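Uncharacterized protein (Sinorhizobium meliloti, PDB 3U5R) is of unknown function but, as a thioredoxin-fold protein of the AhpC/TSA family, may act as an antioxidant oxidoreductase. Local coordinates at residues Ala94-Asn99 with Pro126-Ala131; Gly35-Asp40 with Arg152-Val157. One frame throughout, in Å; residues are numbered along the deposited sequence.

Contact 1: residues Ala94-Asn99 with Pro126-Ala131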
loop_
_atom_site.group_PDB
_atom_site.type_symbol
_atom_site.label_atom_id
_atom_site.label_comp_id
_atom_site.label_asym_id
_atom_site.label_seq_id
_atom_site.Cartn_x
_atom_site.Cartn_y
_atom_site.Cartn_z
ATOM N N ALA A 94 -11.205 -2.508 -0.615
ATOM C CA ALA A 94 -10.255 -3.587 -0.742
ATOM C C ALA A 94 -8.858 -3.026 -0.527
ATOM O O ALA A 94 -8.533 -1.961 -1.051
ATOM C CB ALA A 94 -10.347 -4.231 -2.133
ATOM N N VAL A 95 -8.024 -3.730 0.231
ATOM C CA VAL A 95 -6.619 -3.337 0.406
ATOM C C VAL A 95 -5.752 -4.409 -0.122
ATOM O O VAL A 95 -5.950 -5.612 0.161
ATOM C CB VAL A 95 -6.237 -3.072 1.905
ATOM C CG1 VAL A 95 -4.728 -2.812 2.075
ATOM C CG2 VAL A 95 -7.061 -1.877 2.495
ATOM N N VAL A 96 -4.753 -4.031 -0.932
ATOM C CA VAL A 96 -3.748 -5.026 -1.350
ATOM C C VAL A 96 -2.428 -4.457 -1.023
ATOM O O VAL A 96 -2.121 -3.354 -1.535
ATOM C CB VAL A 96 -3.830 -5.359 -2.851
ATOM C CG1 VAL A 96 -3.912 -4.084 -3.675
ATOM C CG2 VAL A 96 -2.635 -6.201 -3.275
ATOM N N ALA A 97 -1.606 -5.202 -0.268
ATOM C CA ALA A 97 -0.248 -4.785 -0.001
ATOM C C ALA A 97 0.769 -5.557 -0.790
ATOM O O ALA A 97 0.583 -6.738 -1.000
ATOM C CB ALA A 97 0.068 -4.927 1.530
ATOM N N ILE A 98 1.884 -4.931 -1.164
ATOM C CA ILE A 98 2.851 -5.556 -2.063
ATOM C C ILE A 98 4.270 -5.267 -1.520
ATOM O O ILE A 98 4.586 -4.138 -1.174
ATOM C CB ILE A 98 2.745 -4.994 -3.517
ATOM C CG1 ILE A 98 1.372 -5.353 -4.116
ATOM C CG2 ILE A 98 3.892 -5.581 -4.413
ATOM C CD1 ILE A 98 1.049 -4.559 -5.432
ATOM N N ASN A 99 5.085 -6.286 -1.424
ATOM C CA ASN A 99 6.456 -6.094 -0.995
ATOM C C ASN A 99 7.280 -6.312 -2.257
ATOM O O ASN A 99 7.374 -7.475 -2.739
ATOM C CB ASN A 99 6.803 -7.145 0.066
ATOM C CG ASN A 99 8.161 -6.958 0.620
ATOM O OD1 ASN A 99 9.146 -6.747 -0.133
ATOM N ND2 ASN A 99 8.251 -6.975 1.955
ATOM N N PRO A 126 -4.749 -9.106 1.614
ATOM C CA PRO A 126 -3.657 -9.854 1.026
ATOM C C PRO A 126 -2.304 -9.045 1.004
ATOM O O PRO A 126 -2.279 -7.844 0.667
ATOM C CB PRO A 126 -4.181 -10.161 -0.394
ATOM C CG PRO A 126 -5.242 -8.990 -0.649
ATOM C CD PRO A 126 -5.894 -8.897 0.689
ATOM N N TYR A 127 -1.204 -9.721 1.358
ATOM C CA TYR A 127 0.107 -9.136 1.334
ATOM C C TYR A 127 0.949 -9.995 0.434
ATOM O O TYR A 127 1.262 -11.142 0.744
ATOM C CB TYR A 127 0.645 -9.072 2.779
ATOM C CG TYR A 127 1.952 -8.386 2.959
ATOM C CD1 TYR A 127 2.506 -7.549 1.957
ATOM C CD2 TYR A 127 2.690 -8.585 4.136
ATOM C CE1 TYR A 127 3.767 -6.943 2.156
ATOM C CE2 TYR A 127 3.929 -7.950 4.347
ATOM C CZ TYR A 127 4.449 -7.146 3.379
ATOM O OH TYR A 127 5.701 -6.575 3.595
ATOM N N LEU A 128 1.329 -9.426 -0.698
ATOM C CA LEU A 128 1.858 -10.219 -1.801
ATOM C C LEU A 128 3.286 -9.899 -2.092
ATOM O O LEU A 128 3.731 -8.779 -1.852
ATOM C CB LEU A 128 1.048 -9.854 -3.037
ATOM C CG LEU A 128 -0.455 -9.979 -2.774
ATOM C CD1 LEU A 128 -1.235 -9.590 -4.024
ATOM C CD2 LEU A 128 -0.853 -11.447 -2.306
ATOM N N LYS A 129 4.005 -10.838 -2.690
ATOM C CA LYS A 129 5.391 -10.560 -3.100
ATOM C C LYS A 129 5.501 -10.192 -4.582
ATOM O O LYS A 129 5.033 -10.981 -5.418
ATOM C CB LYS A 129 6.275 -11.761 -2.848
ATOM C CG LYS A 129 7.758 -11.489 -3.211
ATOM C CD LYS A 129 8.400 -10.653 -2.134
ATOM C CE LYS A 129 9.740 -10.135 -2.685
ATOM N NZ LYS A 129 10.157 -9.107 -1.686
ATOM N N ASP A 130 6.157 -9.049 -4.918
ATOM C CA ASP A 130 6.411 -8.635 -6.350
ATOM C C ASP A 130 7.899 -8.907 -6.693
ATOM O O ASP A 130 8.701 -7.976 -6.713
ATOM C CB ASP A 130 5.977 -7.156 -6.525
ATOM C CG ASP A 130 6.440 -6.479 -7.820
ATOM O OD1 ASP A 130 6.500 -7.109 -8.881
ATOM O OD2 ASP A 130 6.718 -5.240 -7.766
ATOM N N ALA A 131 8.248 -10.192 -6.896
ATOM C CA ALA A 131 9.658 -10.636 -7.018
ATOM C C ALA A 131 10.395 -10.006 -8.174
ATOM O O ALA A 131 11.533 -9.652 -8.005
ATOM C CB ALA A 131 9.791 -12.250 -7.117
#

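Contact 2: residues Gly35-Asp40 with Arg152-Val157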
loop_
_atom_site.group_PDB
_atom_site.type_symbol
_atom_site.label_atom_id
_atom_site.label_comp_id
_atom_site.label_asym_id
_atom_site.label_seq_id
_atom_site.Cartn_x
_atom_site.Cartn_y
_atom_site.Cartn_z
ATOM N N GLY A 35 -5.949 10.297 -11.650
ATOM C CA GLY A 35 -6.742 9.786 -12.752
ATOM C C GLY A 35 -6.105 8.596 -13.419
ATOM O O GLY A 35 -6.780 7.858 -14.137
ATOM N N THR A 36 -4.810 8.383 -13.183
ATOM C CA THR A 36 -4.115 7.322 -13.851
ATOM C C THR A 36 -4.833 6.009 -13.490
ATOM O O THR A 36 -5.236 5.797 -12.316
ATOM C CB THR A 36 -2.615 7.298 -13.374
ATOM O OG1 THR A 36 -2.042 8.569 -13.712
ATOM C CG2 THR A 36 -1.816 6.186 -14.059
ATOM N N ARG A 37 -5.001 5.126 -14.466
ATOM C CA ARG A 37 -5.599 3.789 -14.202
ATOM C C ARG A 37 -4.657 2.888 -13.363
ATOM O O ARG A 37 -3.445 2.972 -13.496
ATOM C CB ARG A 37 -5.821 3.090 -15.529
ATOM C CG ARG A 37 -7.056 3.541 -16.206
ATOM C CD ARG A 37 -7.783 2.272 -16.662
ATOM N NE ARG A 37 -8.468 1.598 -15.540
ATOM C CZ ARG A 37 -9.740 1.202 -15.603
ATOM N NH1 ARG A 37 -10.459 1.407 -16.730
ATOM N NH2 ARG A 37 -10.303 0.593 -14.563
ATOM N N ALA A 38 -5.230 2.073 -12.487
ATOM C CA ALA A 38 -4.497 1.079 -11.719
ATOM C C ALA A 38 -3.974 0.033 -12.722
ATOM O O ALA A 38 -4.731 -0.455 -13.560
ATOM C CB ALA A 38 -5.480 0.405 -10.763
ATOM N N ALA A 39 -2.687 -0.280 -12.666
ATOM C CA ALA A 39 -2.128 -1.235 -13.591
ATOM C C ALA A 39 -2.511 -2.628 -13.080
ATOM O O ALA A 39 -2.606 -2.855 -11.844
ATOM C CB ALA A 39 -0.617 -1.098 -13.601
ATOM N N ASP A 40 -2.716 -3.554 -14.012
ATOM C CA ASP A 40 -3.108 -4.890 -13.641
ATOM C C ASP A 40 -1.867 -5.666 -13.189
ATOM O O ASP A 40 -0.733 -5.264 -13.479
ATOM C CB ASP A 40 -3.850 -5.634 -14.744
ATOM C CG ASP A 40 -4.832 -6.739 -14.154
ATOM O OD1 ASP A 40 -4.766 -7.146 -12.952
ATOM O OD2 ASP A 40 -5.706 -7.175 -14.918
ATOM N N ARG A 152 -14.099 3.502 -8.074
ATOM C CA ARG A 152 -14.926 2.439 -8.656
ATOM C C ARG A 152 -14.444 2.102 -10.091
ATOM O O ARG A 152 -14.492 0.943 -10.506
ATOM C CB ARG A 152 -16.421 2.859 -8.727
ATOM C CG ARG A 152 -17.174 3.164 -7.362
ATOM C CD ARG A 152 -18.688 2.660 -7.339
ATOM N NE ARG A 152 -18.695 1.189 -7.599
ATOM C CZ ARG A 152 -19.349 0.262 -6.890
ATOM N NH1 ARG A 152 -20.136 0.621 -5.884
ATOM N NH2 ARG A 152 -19.206 -1.030 -7.196
ATOM N N GLU A 153 -13.946 3.099 -10.823
ATOM C CA GLU A 153 -13.454 2.805 -12.180
ATOM C C GLU A 153 -11.974 2.738 -12.182
ATOM O O GLU A 153 -11.348 2.850 -13.213
ATOM C CB GLU A 153 -13.978 3.873 -13.169
ATOM C CG GLU A 153 -15.518 3.896 -13.140
ATOM C CD GLU A 153 -16.158 2.715 -13.901
ATOM O OE1 GLU A 153 -15.426 1.859 -14.492
ATOM O OE2 GLU A 153 -17.420 2.678 -13.944
ATOM N N ARG A 154 -11.390 2.497 -10.991
ATOM C CA ARG A 154 -9.980 2.239 -10.855
ATOM C C ARG A 154 -9.167 3.351 -11.432
ATOM O O ARG A 154 -8.182 3.117 -12.086
ATOM C CB ARG A 154 -9.588 0.867 -11.396
ATOM C CG ARG A 154 -10.323 -0.280 -10.616
ATOM C CD ARG A 154 -10.010 -0.249 -9.089
ATOM N NE ARG A 154 -10.620 -1.408 -8.428
ATOM C CZ ARG A 154 -11.636 -1.378 -7.562
ATOM N NH1 ARG A 154 -12.159 -0.216 -7.102
ATOM N NH2 ARG A 154 -12.070 -2.543 -7.057
ATOM N N ARG A 155 -9.593 4.589 -11.166
ATOM C CA ARG A 155 -8.772 5.737 -11.478
ATOM C C ARG A 155 -8.144 6.273 -10.185
ATOM O O ARG A 155 -8.840 6.330 -9.148
ATOM C CB ARG A 155 -9.601 6.861 -12.104
ATOM C CG ARG A 155 -10.533 6.368 -13.215
ATOM C CD ARG A 155 -9.764 5.568 -14.336
ATOM N NE ARG A 155 -10.739 4.903 -15.241
ATOM C CZ ARG A 155 -11.193 5.386 -16.433
ATOM N NH1 ARG A 155 -10.728 6.553 -16.978
ATOM N NH2 ARG A 155 -12.130 4.678 -17.112
ATOM N N LEU A 156 -6.890 6.722 -10.266
ATOM C CA LEU A 156 -6.184 7.150 -9.033
ATOM C C LEU A 156 -6.783 8.420 -8.446
ATOM O O LEU A 156 -6.877 9.449 -9.133
ATOM C CB LEU A 156 -4.699 7.379 -9.311
ATOM C CG LEU A 156 -3.773 7.765 -8.129
ATOM C CD1 LEU A 156 -3.591 6.591 -7.155
ATOM C CD2 LEU A 156 -2.381 8.187 -8.684
ATOM N N VAL A 157 -7.212 8.373 -7.185
ATOM C CA VAL A 157 -7.812 9.534 -6.543
ATOM C C VAL A 157 -7.037 10.052 -5.391
ATOM O O VAL A 157 -7.232 11.208 -4.999
ATOM C CB VAL A 157 -9.251 9.286 -6.052
ATOM C CG1 VAL A 157 -10.258 9.191 -7.285
ATOM C CG2 VAL A 157 -9.375 7.937 -5.172
HETATM O O HOH W 1 -9.186 8.870 -15.851
#

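Contact 1: residues Ala94-Asn99 with Pro126-Ala131
Asn99 is gripped at its side-chain amide by two residues of the neighbouring strand, Tyr127 and Lys129, while the backbones of 94-99 and 127-129 pair in parallel. Asn99, Tyr127 and Lys129 project from one face of the sheet, and with CG anti to the backbone N (chi1 -176°) the Asn99 amide reaches both partners. ND2 donates to Tyr127 OH at 3.1 Å, the amide and ring planes lying 30° apart; the same nitrogen also serves Glu109 OE1, and the phenol oxygen is further bonded to Asn69 OD1. On the other branch, Lys129 NZ reaches Asn99 OD1 at 3.0 Å from well above the carbonyl plane, and OD1 additionally accepts from the N of Asn101. The ammonium is completed by the carbonyls of Asn101 and Glu109 and, weakly, by Asn99 O, so it is held by neutral oxygens.

Beneath this polar cluster, Ala97 N bonds to Pro126 O at 2.9 Å, Leu128 N to Ala97 O at 2.8 Å and Asn99 N to Leu128 O at 2.9 Å. Asp130 N prolongs the series to Asn99 O, and its carboxylate meets Ser100 OG and the amide nitrogens of Val135 and Ala136, at the start of helix 134-139. Ala97 CB lies 3.6 Å from Tyr127 CD1; replacing the tyrosine with an alanine would probably open a gap beside Ala97 and leave Asn99 ND2 and Asn69 without their shared hydroxyl.

On the opposite face Val96 CG2 meets Leu128 CD1 at 3.7 Å. The pairing closes the beta-alpha-beta unit 93-99, 111-121, 127-129: Val114 of the helix packs on Asn99 and Tyr127, Leu43 of strand 43-44 touches Ile98 and Leu128 on the other face, and strand 61-66 continues the sheet beyond 94-99.

Contact 2: residues Gly35-Asp40 with Arg152-Val157
The side chains of Arg37 and Arg155 cross at the surface, their guanidinium planes 34° apart, where the loop 35-40 meets the turn leading into strand 156-160. Arg155 NE sits above the outer part of the Arg37 group, and NH1 of Arg37 comes within 3.7 Å of Arg155 NH2. Glu153 O lies over the same face, 2.8 Å from Arg37 NH2 but at too poor an angle for a hydrogen bond. The edge of the Arg37 group meets Arg154 CB, 3.3 Å from NH2. Bends at chi2 and chi3 fold the Arg37 chain back over the turn.

Three backbone bonds hold the two segments: Gly35 N to Leu156 O at 2.8 Å, Leu156 N to Thr36 O at 2.8 Å, and Ala38 N to Arg154 O at 3.2 Å. Arg155 is fixed by NE bonding to Glu153 O at 2.9 Å, while a water joins its NH1 to Gly35 O.

Farther out, Asp151 OD1 accepts from Arg155 N, and Arg154 sends NH2 to Ser59 O and NH1 to Asp151 O. Thr36 OG1 bonds to Thr33 O, and Tyr150 packs against Ala38 and Leu156.

Two like charges this close probably repel, a cost likely eased by Glu153 O, close to both groups, the water and solvent; the main-chain bonds, with the packing of Ala38 and Leu156, probably do most to hold this loop at the sheet edge.

Contacts 1 and 2 lie at different edges of one mixed sheet, whose order is 127-129, 93-99, 61-66, 146-150, 156-160. Contact 1 pairs the first two strands, and contact 2 fastens a loop to the start of the last; their centres are about 17 Å apart, and their nearest atoms, about 5 Å apart, do not touch. Along the chain contact 1 is nested within contact 2: 35-40 comes first, then 94-99, 126-131 and finally 152-157. Contact 2 thus brings early and late parts of the AhpC/TSA region together, whereas contact 1 completes a beta-alpha-beta unit within it, consistent with a single thioredoxin-like domain built around this sheet.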